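Local coordinates for Dr hemagglutinin structural subunit (Escherichia coli, PDB 1UT1), which mediates adherence of uropathogenic E. coli to the upper urinary tract by binding the Dr blood group antigen, and agglutinates human erythrocytes, at residues K21-E26 / P134-L139; D88-N93 / G127-T132. The protein carries 3 engineered substitutions. One frame throughout, in Å; residues are numbered along the deposited sequence.

Contact 1 (K21-E26 / P134-L139). With EDO (1,2-ethanediol), chain H.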
ATOM      1  N   LYS A  21      -0.810 -12.457   2.119  1.00 12.01           N
ATOM      2  CA  LYS A  21       0.610 -12.263   1.893  1.00 10.40           C
ATOM      3  C   LYS A  21       1.412 -13.130   2.829  1.00 16.50           C
ATOM      4  O   LYS A  21       1.002 -13.387   3.992  1.00 14.89           O
ATOM      5  CB  LYS A  21       0.969 -10.807   2.154  1.00 13.63           C
ATOM      6  CG  LYS A  21       0.360  -9.842   1.139  1.00 20.82           C
ATOM      7  CD  LYS A  21       0.907  -8.423   1.342  1.00 27.57           C
ATOM      8  CE  LYS A  21       0.080  -7.387   0.570  1.00 39.80           C
ATOM      9  NZ  LYS A  21      -0.059  -6.092   1.316  1.00 47.53           N
ATOM     10  N   LEU A  22       2.572 -13.564   2.347  1.00 10.36           N
ATOM     11  CA  LEU A  22       3.450 -14.368   3.174  1.00 10.45           C
ATOM     12  C   LEU A  22       4.875 -14.100   2.723  1.00 11.64           C
ATOM     13  O   LEU A  22       5.153 -14.176   1.557  1.00 11.75           O
ATOM     14  CB  LEU A  22       3.123 -15.886   2.990  1.00 11.39           C
ATOM     15  CG  LEU A  22       4.123 -16.841   3.648  1.00 16.41           C
ATOM     16  CD1 LEU A  22       4.023 -16.733   5.110  1.00 17.23           C
ATOM     17  CD2 LEU A  22       3.931 -18.291   3.184  1.00 19.90           C
ATOM     18  N   THR A  23       5.774 -13.832   3.662  1.00 10.74           N
ATOM     19  CA  THR A  23       7.189 -13.770   3.353  1.00 10.61           C
ATOM     20  C   THR A  23       7.826 -15.093   3.784  1.00 12.68           C
ATOM     21  O   THR A  23       7.671 -15.536   4.934  1.00 12.43           O
ATOM     22  CB  THR A  23       7.869 -12.599   4.068  1.00 13.85           C
ATOM     23  OG1 THR A  23       7.330 -11.367   3.555  1.00 14.47           O
ATOM     24  CG2 THR A  23       9.379 -12.650   3.846  1.00 11.76           C
ATOM     25  N   VAL A  24       8.525 -15.726   2.847  1.00  9.90           N
ATOM     26  CA  VAL A  24       9.183 -17.012   3.086  1.00  7.93           C
ATOM     27  C   VAL A  24      10.677 -16.721   3.323  1.00 11.08           C
ATOM     28  O   VAL A  24      11.276 -15.916   2.610  1.00 11.35           O
ATOM     29  CB  VAL A  24       9.015 -17.955   1.865  1.00 11.39           C
ATOM     30  CG1 VAL A  24       9.853 -19.275   2.043  1.00 12.06           C
ATOM     31  CG2 VAL A  24       7.525 -18.293   1.689  1.00 10.07           C
ATOM     32  N   THR A  25      11.232 -17.300   4.379  1.00  8.98           N
ATOM     33  CA  THR A  25      12.632 -17.083   4.695  1.00 11.92           C
ATOM     34  C   THR A  25      13.410 -18.395   4.839  1.00 15.27           C
ATOM     35  O   THR A  25      12.820 -19.500   4.809  1.00 12.62           O
ATOM     36  CB  THR A  25      12.774 -16.288   6.010  1.00 13.27           C
ATOM     37  OG1 THR A  25      12.572 -17.157   7.145  1.00 12.07           O
ATOM     38  CG2 THR A  25      11.770 -15.135   6.056  1.00  8.24           C
ATOM     39  N   GLU A  26      14.722 -18.263   5.090  1.00 12.34           N
ATOM     40  CA  GLU A  26      15.527 -19.417   5.481  1.00 12.01           C
ATOM     41  C   GLU A  26      15.439 -19.519   7.017  1.00 16.43           C
ATOM     42  O   GLU A  26      14.780 -18.705   7.655  1.00 15.26           O
ATOM     43  CB  GLU A  26      16.985 -19.215   5.061  1.00 12.06           C
ATOM     44  CG  GLU A  26      17.212 -19.224   3.585  0.50 12.95           C
ATOM     45  CD  GLU A  26      18.668 -19.420   3.238  0.50 15.25           C
ATOM     46  OE1 GLU A  26      19.498 -19.455   4.169  0.50 16.16           O
ATOM     47  OE2 GLU A  26      18.984 -19.487   2.034  0.50 16.97           O
ATOM     48  N   PRO A 134      13.081 -18.270  -0.785  1.00 12.68           N
ATOM     49  CA  PRO A 134      12.731 -17.111   0.039  1.00 12.85           C
ATOM     50  C   PRO A 134      12.259 -15.938  -0.850  1.00 14.95           C
ATOM     51  O   PRO A 134      12.767 -15.722  -1.959  1.00 16.34           O
ATOM     52  CB  PRO A 134      14.055 -16.762   0.739  1.00 14.01           C
ATOM     53  CG  PRO A 134      14.760 -18.129   0.848  1.00 16.29           C
ATOM     54  CD  PRO A 134      14.411 -18.820  -0.440  1.00 13.45           C
ATOM     55  N   GLY A 135      11.233 -15.236  -0.383  1.00 11.51           N
ATOM     56  CA  GLY A 135      10.685 -14.104  -1.112  1.00 10.74           C
ATOM     57  C   GLY A 135       9.325 -13.721  -0.527  1.00 13.35           C
ATOM     58  O   GLY A 135       8.923 -14.240   0.515  1.00 12.30           O
ATOM     59  N   ASN A 136       8.663 -12.773  -1.190  1.00  9.96           N
ATOM     60  CA  ASN A 136       7.326 -12.297  -0.797  1.00  9.36           C
ATOM     61  C   ASN A 136       6.323 -12.874  -1.753  1.00 10.69           C
ATOM     62  O   ASN A 136       6.468 -12.770  -2.976  1.00 10.09           O
ATOM     63  CB  ASN A 136       7.263 -10.757  -0.842  1.00 10.08           C
ATOM     64  CG  ASN A 136       8.344 -10.123  -0.016  1.00 22.98           C
ATOM     65  OD1 ASN A 136       8.465 -10.404   1.179  1.00 19.16           O
ATOM     66  ND2 ASN A 136       9.253  -9.417  -0.681  1.00 21.19           N
ATOM     67  N   TYR A 137       5.317 -13.516  -1.197  1.00  8.48           N
ATOM     68  CA  TYR A 137       4.326 -14.240  -1.973  1.00  8.16           C
ATOM     69  C   TYR A 137       2.974 -13.662  -1.681  1.00 11.51           C
ATOM     70  O   TYR A 137       2.703 -13.263  -0.567  1.00 11.18           O
ATOM     71  CB  TYR A 137       4.352 -15.717  -1.552  1.00  9.75           C
ATOM     72  CG  TYR A 137       5.590 -16.433  -2.039  1.00  9.52           C
ATOM     73  CD1 TYR A 137       5.561 -17.203  -3.210  1.00 11.19           C
ATOM     74  CD2 TYR A 137       6.790 -16.343  -1.329  1.00 10.47           C
ATOM     75  CE1 TYR A 137       6.723 -17.822  -3.695  1.00 10.02           C
ATOM     76  CE2 TYR A 137       7.949 -17.006  -1.769  1.00 11.48           C
ATOM     77  CZ  TYR A 137       7.922 -17.677  -2.997  1.00 11.70           C
ATOM     78  OH  TYR A 137       9.060 -18.320  -3.447  1.00 11.55           O
ATOM     79  N   THR A 138       2.110 -13.670  -2.689  1.00 10.12           N
ATOM     80  CA  THR A 138       0.801 -13.026  -2.565  1.00 10.22           C
ATOM     81  C   THR A 138      -0.282 -13.844  -3.282  1.00 12.46           C
ATOM     82  O   THR A 138      -0.035 -14.397  -4.378  1.00 11.58           O
ATOM     83  CB  THR A 138       0.864 -11.557  -3.230  1.00 13.34           C
ATOM     84  OG1 THR A 138       1.978 -10.815  -2.692  1.00 12.68           O
ATOM     85  CG2 THR A 138      -0.402 -10.780  -2.955  1.00 12.37           C
ATOM     86  N   LEU A 139      -1.493 -13.850  -2.700  1.00  8.96           N
ATOM     87  CA  LEU A 139      -2.667 -14.439  -3.331  1.00  9.45           C
ATOM     88  C   LEU A 139      -3.774 -13.392  -3.210  1.00 13.60           C
ATOM     89  O   LEU A 139      -4.081 -12.925  -2.111  1.00 13.60           O
ATOM     90  CB  LEU A 139      -3.125 -15.728  -2.651  1.00  9.22           C
ATOM     91  CG  LEU A 139      -4.542 -16.193  -3.042  1.00 11.94           C
ATOM     92  CD1 LEU A 139      -4.597 -16.592  -4.512  1.00 12.53           C
ATOM     93  CD2 LEU A 139      -4.955 -17.383  -2.167  1.00 12.09           C
TER
HETATM   94  C1  EDO H1141      12.521 -12.267   1.089  1.00 25.81           C
HETATM   95  O1  EDO H1141      12.483 -11.189   2.011  1.00 28.10           O
HETATM   96  C2  EDO H1141      13.511 -13.309   1.602  1.00 20.11           C
HETATM   97  O2  EDO H1141      13.030 -13.861   2.837  1.00 14.65           O
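The Val24 side chain crosses Tyr137 obliquely, its CG2 lying 3.7 Å from Tyr137 CD2 and equally near CE2, so one methyl branch rests against the CD2–CE2 side of the ring. Val24 CG2 gets there because it stands anti to the carbonyl carbon while CG1 is anti to the backbone N (chi1 174°). Tyr137 OH is satisfied by Pro133 O, which gives the hydroxyl at the far end of the ring a partner just before 134-139, and Leu81 and Ser83 of strand 78-83 pack against the same side chain. The backbones that carry these side chains form a regular antiparallel ladder. Leu22 and Tyr137 are a hydrogen-bonded pair: Tyr137 N donates to Leu22 O at 2.8 Å, nearly along the C=O axis, and Leu22 N returns a bond to Tyr137 O of 2.9 Å. Val24 and Gly135 repeat this pattern less evenly. Val24 N reaches Gly135 O at 2.8 Å, whereas Gly135 N meets Val24 O at 3.1 Å from 27° above the carbonyl plane. Val24 O also takes a 2.7 Å bond from O2 of an ethanediol, probably a crystallisation additive, which in turn bonds Gly15 O of the second subunit. On the opposite face, Thr23 and Asn136 lie side by side in a non-hydrogen-bonded pair, and Thr23 OG1 donates to Asn136 OD1 at 2.8 Å in the plane of the amide carbonyl. Asn136 ND2 bonds Asp84 OD2, so both ends of that amide are held. The axes of 21-25 and 135-139 approach to 4.7 Å, their N-to-C directions 154° apart. The alternating pairs mark an antiparallel ladder, which here joins strands 16-25, in the predicted receptor-binding region, and 135-147 in the immunoglobulin-like beta-sandwich of Dr-family adhesins.

Contact 2 (D88-N93 / G127-T132). With EDO (1,2-ethanediol), chain I.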
ATOM      1  N   ASP A  88       7.823 -17.662  -8.919  1.00 12.15           N
ATOM      2  CA  ASP A  88       7.762 -18.792  -8.018  1.00 11.03           C
ATOM      3  C   ASP A  88       6.392 -18.961  -7.397  1.00 13.54           C
ATOM      4  O   ASP A  88       5.767 -17.982  -6.947  1.00 11.22           O
ATOM      5  CB  ASP A  88       8.846 -18.671  -6.945  1.00 11.30           C
ATOM      6  CG  ASP A  88      10.236 -18.563  -7.548  1.00 19.99           C
ATOM      7  OD1 ASP A  88      10.639 -19.505  -8.257  1.00 17.29           O
ATOM      8  OD2 ASP A  88      10.868 -17.485  -7.425  1.00 21.54           O
ATOM      9  N   LYS A  89       5.905 -20.201  -7.468  1.00 11.26           N
ATOM     10  CA  LYS A  89       4.582 -20.550  -6.977  1.00 10.75           C
ATOM     11  C   LYS A  89       4.603 -21.281  -5.623  1.00 12.26           C
ATOM     12  O   LYS A  89       5.446 -22.165  -5.371  1.00 11.76           O
ATOM     13  CB  LYS A  89       3.870 -21.440  -8.000  1.00 10.90           C
ATOM     14  CG  LYS A  89       3.726 -20.818  -9.375  1.00 14.05           C
ATOM     15  CD  LYS A  89       3.211 -21.897 -10.348  1.00 19.69           C
ATOM     16  CE  LYS A  89       3.068 -21.339 -11.762  1.00 27.22           C
ATOM     17  NZ  LYS A  89       2.631 -22.417 -12.692  1.00 45.81           N
ATOM     18  N   LEU A  90       3.605 -20.975  -4.797  1.00 10.14           N
ATOM     19  CA  LEU A  90       3.377 -21.733  -3.560  1.00 10.34           C
ATOM     20  C   LEU A  90       1.943 -22.234  -3.661  1.00 12.33           C
ATOM     21  O   LEU A  90       0.997 -21.443  -3.553  1.00 10.79           O
ATOM     22  CB  LEU A  90       3.539 -20.823  -2.349  1.00 10.04           C
ATOM     23  CG  LEU A  90       3.286 -21.413  -0.961  1.00 12.89           C
ATOM     24  CD1 LEU A  90       4.252 -22.613  -0.714  1.00 12.36           C
ATOM     25  CD2 LEU A  90       3.543 -20.291   0.101  1.00 13.90           C
ATOM     26  N   TYR A  91       1.783 -23.516  -4.015  1.00  9.90           N
ATOM     27  CA  TYR A  91       0.458 -24.071  -4.265  1.00  8.85           C
ATOM     28  C   TYR A  91      -0.326 -24.149  -2.979  1.00 10.72           C
ATOM     29  O   TYR A  91       0.180 -24.612  -1.944  1.00  9.60           O
ATOM     30  CB  TYR A  91       0.577 -25.451  -4.870  1.00 10.19           C
ATOM     31  CG  TYR A  91       1.123 -25.383  -6.277  1.00 12.60           C
ATOM     32  CD1 TYR A  91       2.469 -25.596  -6.529  1.00 15.21           C
ATOM     33  CD2 TYR A  91       0.285 -25.084  -7.341  1.00 13.69           C
ATOM     34  CE1 TYR A  91       2.976 -25.540  -7.832  1.00 16.22           C
ATOM     35  CE2 TYR A  91       0.787 -24.988  -8.634  1.00 16.39           C
ATOM     36  CZ  TYR A  91       2.136 -25.203  -8.863  1.00 23.00           C
ATOM     37  OH  TYR A  91       2.612 -25.195 -10.172  1.00 22.48           O
ATOM     38  N   VAL A  92      -1.605 -23.821  -3.081  1.00  8.59           N
ATOM     39  CA  VAL A  92      -2.467 -23.862  -1.912  1.00  8.12           C
ATOM     40  C   VAL A  92      -3.811 -24.526  -2.196  1.00 10.77           C
ATOM     41  O   VAL A  92      -4.313 -24.494  -3.332  1.00 10.21           O
ATOM     42  CB  VAL A  92      -2.742 -22.418  -1.352  1.00 10.35           C
ATOM     43  CG1 VAL A  92      -1.442 -21.786  -0.808  1.00 10.94           C
ATOM     44  CG2 VAL A  92      -3.406 -21.481  -2.431  1.00 11.31           C
ATOM     45  N   ASN A  93      -4.460 -24.957  -1.107  1.00  8.07           N
ATOM     46  CA  ASN A  93      -5.871 -25.335  -1.127  1.00  9.87           C
ATOM     47  C   ASN A  93      -6.651 -24.214  -0.480  1.00 12.29           C
ATOM     48  O   ASN A  93      -6.144 -23.521   0.397  1.00 10.69           O
ATOM     49  CB  ASN A  93      -6.105 -26.597  -0.323  1.00 13.72           C
ATOM     50  CG  ASN A  93      -5.668 -27.828  -1.060  1.00 26.39           C
ATOM     51  OD1 ASN A  93      -5.960 -27.997  -2.255  1.00 24.25           O
ATOM     52  ND2 ASN A  93      -4.902 -28.664  -0.383  1.00 18.51           N
ATOM     53  N   GLY A 127       0.520 -29.754  -0.293  1.00 13.76           N
ATOM     54  CA  GLY A 127       1.704 -30.601  -0.517  1.00 13.42           C
ATOM     55  C   GLY A 127       2.898 -29.880   0.112  1.00 15.98           C
ATOM     56  O   GLY A 127       2.988 -28.647   0.031  1.00 12.86           O
ATOM     57  N   GLN A 128       3.765 -30.627   0.805  1.00 12.66           N
ATOM     58  CA  GLN A 128       4.917 -30.014   1.465  1.00 12.92           C
ATOM     59  C   GLN A 128       5.732 -29.264   0.426  1.00 14.55           C
ATOM     60  O   GLN A 128       5.993 -29.778  -0.687  1.00 11.93           O
ATOM     61  CB  GLN A 128       5.761 -31.051   2.252  1.00 14.65           C
ATOM     62  CG  GLN A 128       6.634 -31.942   1.401  1.00 16.97           C
ATOM     63  CD  GLN A 128       7.971 -31.273   1.050  1.00 21.96           C
ATOM     64  OE1 GLN A 128       8.291 -30.208   1.571  1.00 16.63           O
ATOM     65  NE2 GLN A 128       8.750 -31.902   0.147  1.00 16.19           N
ATOM     66  N   GLN A 129       6.045 -28.003   0.731  1.00 11.45           N
ATOM     67  CA  GLN A 129       6.811 -27.171  -0.208  1.00 11.24           C
ATOM     68  C   GLN A 129       7.969 -26.492   0.511  1.00 15.98           C
ATOM     69  O   GLN A 129       8.167 -25.269   0.427  1.00 13.63           O
ATOM     70  CB  GLN A 129       5.886 -26.179  -0.936  1.00 11.49           C
ATOM     71  CG  GLN A 129       5.000 -26.870  -1.978  1.00 13.03           C
ATOM     72  CD  GLN A 129       3.843 -25.996  -2.454  1.00 15.79           C
ATOM     73  OE1 GLN A 129       4.013 -25.156  -3.323  1.00 13.22           O
ATOM     74  NE2 GLN A 129       2.655 -26.211  -1.893  1.00 12.00           N
ATOM     75  N   THR A 130       8.716 -27.312   1.259  1.00 12.79           N
ATOM     76  CA  THR A 130       9.811 -26.836   2.087  1.00 12.76           C
ATOM     77  C   THR A 130      11.059 -26.344   1.333  1.00 15.68           C
ATOM     78  O   THR A 130      12.020 -25.895   1.958  1.00 16.67           O
ATOM     79  CB  THR A 130      10.220 -27.878   3.159  1.00 13.31           C
ATOM     80  OG1 THR A 130      10.637 -29.079   2.520  1.00 15.00           O
ATOM     81  CG2 THR A 130       9.073 -28.172   4.113  1.00 14.29           C
ATOM     82  N   ASN A 131      11.041 -26.421   0.008  1.00 14.95           N
ATOM     83  CA  ASN A 131      12.139 -25.871  -0.827  1.00 16.30           C
ATOM     84  C   ASN A 131      11.742 -24.575  -1.537  1.00 19.24           C
ATOM     85  O   ASN A 131      12.432 -24.122  -2.455  1.00 19.33           O
ATOM     86  CB  ASN A 131      12.596 -26.887  -1.884  1.00 19.47           C
ATOM     87  CG  ASN A 131      13.370 -28.053  -1.270  1.00 51.69           C
ATOM     88  OD1 ASN A 131      14.126 -27.875  -0.313  1.00 41.12           O
ATOM     89  ND2 ASN A 131      13.134 -29.256  -1.780  1.00 46.41           N
ATOM     90  N   THR A 132      10.612 -23.994  -1.141  1.00 13.92           N
ATOM     91  CA  THR A 132      10.164 -22.741  -1.741  1.00 12.79           C
ATOM     92  C   THR A 132      11.248 -21.684  -1.572  1.00 12.97           C
ATOM     93  O   THR A 132      11.756 -21.499  -0.479  1.00 13.96           O
ATOM     94  CB  THR A 132       8.870 -22.249  -1.034  1.00 14.27           C
ATOM     95  OG1 THR A 132       7.837 -23.218  -1.257  1.00 12.18           O
ATOM     96  CG2 THR A 132       8.428 -20.881  -1.581  1.00 14.53           C
TER
HETATM   97  C1  EDO I1142      11.487 -15.458  -4.968  1.00 27.05           C
HETATM   98  O1  EDO I1142      10.922 -15.182  -6.256  1.00 26.04           O
HETATM   99  C2  EDO I1142      12.958 -15.898  -5.155  1.00 28.86           C
HETATM  100  O2  EDO I1142      13.599 -15.058  -6.139  1.00 29.85           O
HETATM  101  O   HOH W   1       5.954 -25.264  -5.247  1.00 27.47           O
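A side-chain amide gripping a strand backbone makes this contact, where the loop between strands 118-125 and 135-147 passes strand 89-96. The evidence is a two-point clasp: Gln129 OE1 accepts from Tyr91 N at 2.9 Å, and Gln129 NE2 donates to Tyr91 O, also at 2.9 Å, both bonds lying on carbonyl lone pairs. Tyr91 is bonded through its backbone to Asp126 as well, so the amide adds to the pairing just beyond the end of strand 118-125. The Gln129 chain reaches across because it is extended beyond CG (chi2 165°). NE2 also donates within the loop, to Gly127 O at 3.1 Å, almost in the amide plane. A water donates to Gln129 OE1 at 2.7 Å and bridges it to Lys89 O. Leu90 CD1 lays a methyl against Gln129 OE1 and Thr132 OG1, 3.7 Å from each, and meets Gln129 CB at 3.9 Å. Thr132 closes a type I turn begun at Gln129: its OG1 donates to Gln129 O at 2.7 Å, and its backbone N makes a longer bond to the same oxygen. Two accepted and two donated bonds define the amide's oxygen and nitrogen ends and should restrain its rotation: two hold the loop directly to the strand, the water adds an indirect link through Lys89 O, and the Gly127 bond holds the amide within its own loop.

Both segments of contact 2 fall between the two segments of contact 1 in the sequence: the order is 21-26, 88-93, 127-132, 134-139, with Pro133 alone separating the last two segments. The centres of the contacts are about 11 Å apart, both off-centre in the chain in the same direction. Strand 78-83 pairs with both 135-147 and 89-96, and so links their strands. Direct packing joins the two as well: Leu22 CD2 lies 3.7 Å from Leu90 CD2, and Tyr137 OH lies 3.2 Å from Thr132 CG2. The loop held in contact 2 thus leads straight into the strand paired in contact 1, so the two contacts form one packed region of the adhesin, displaced from its centre.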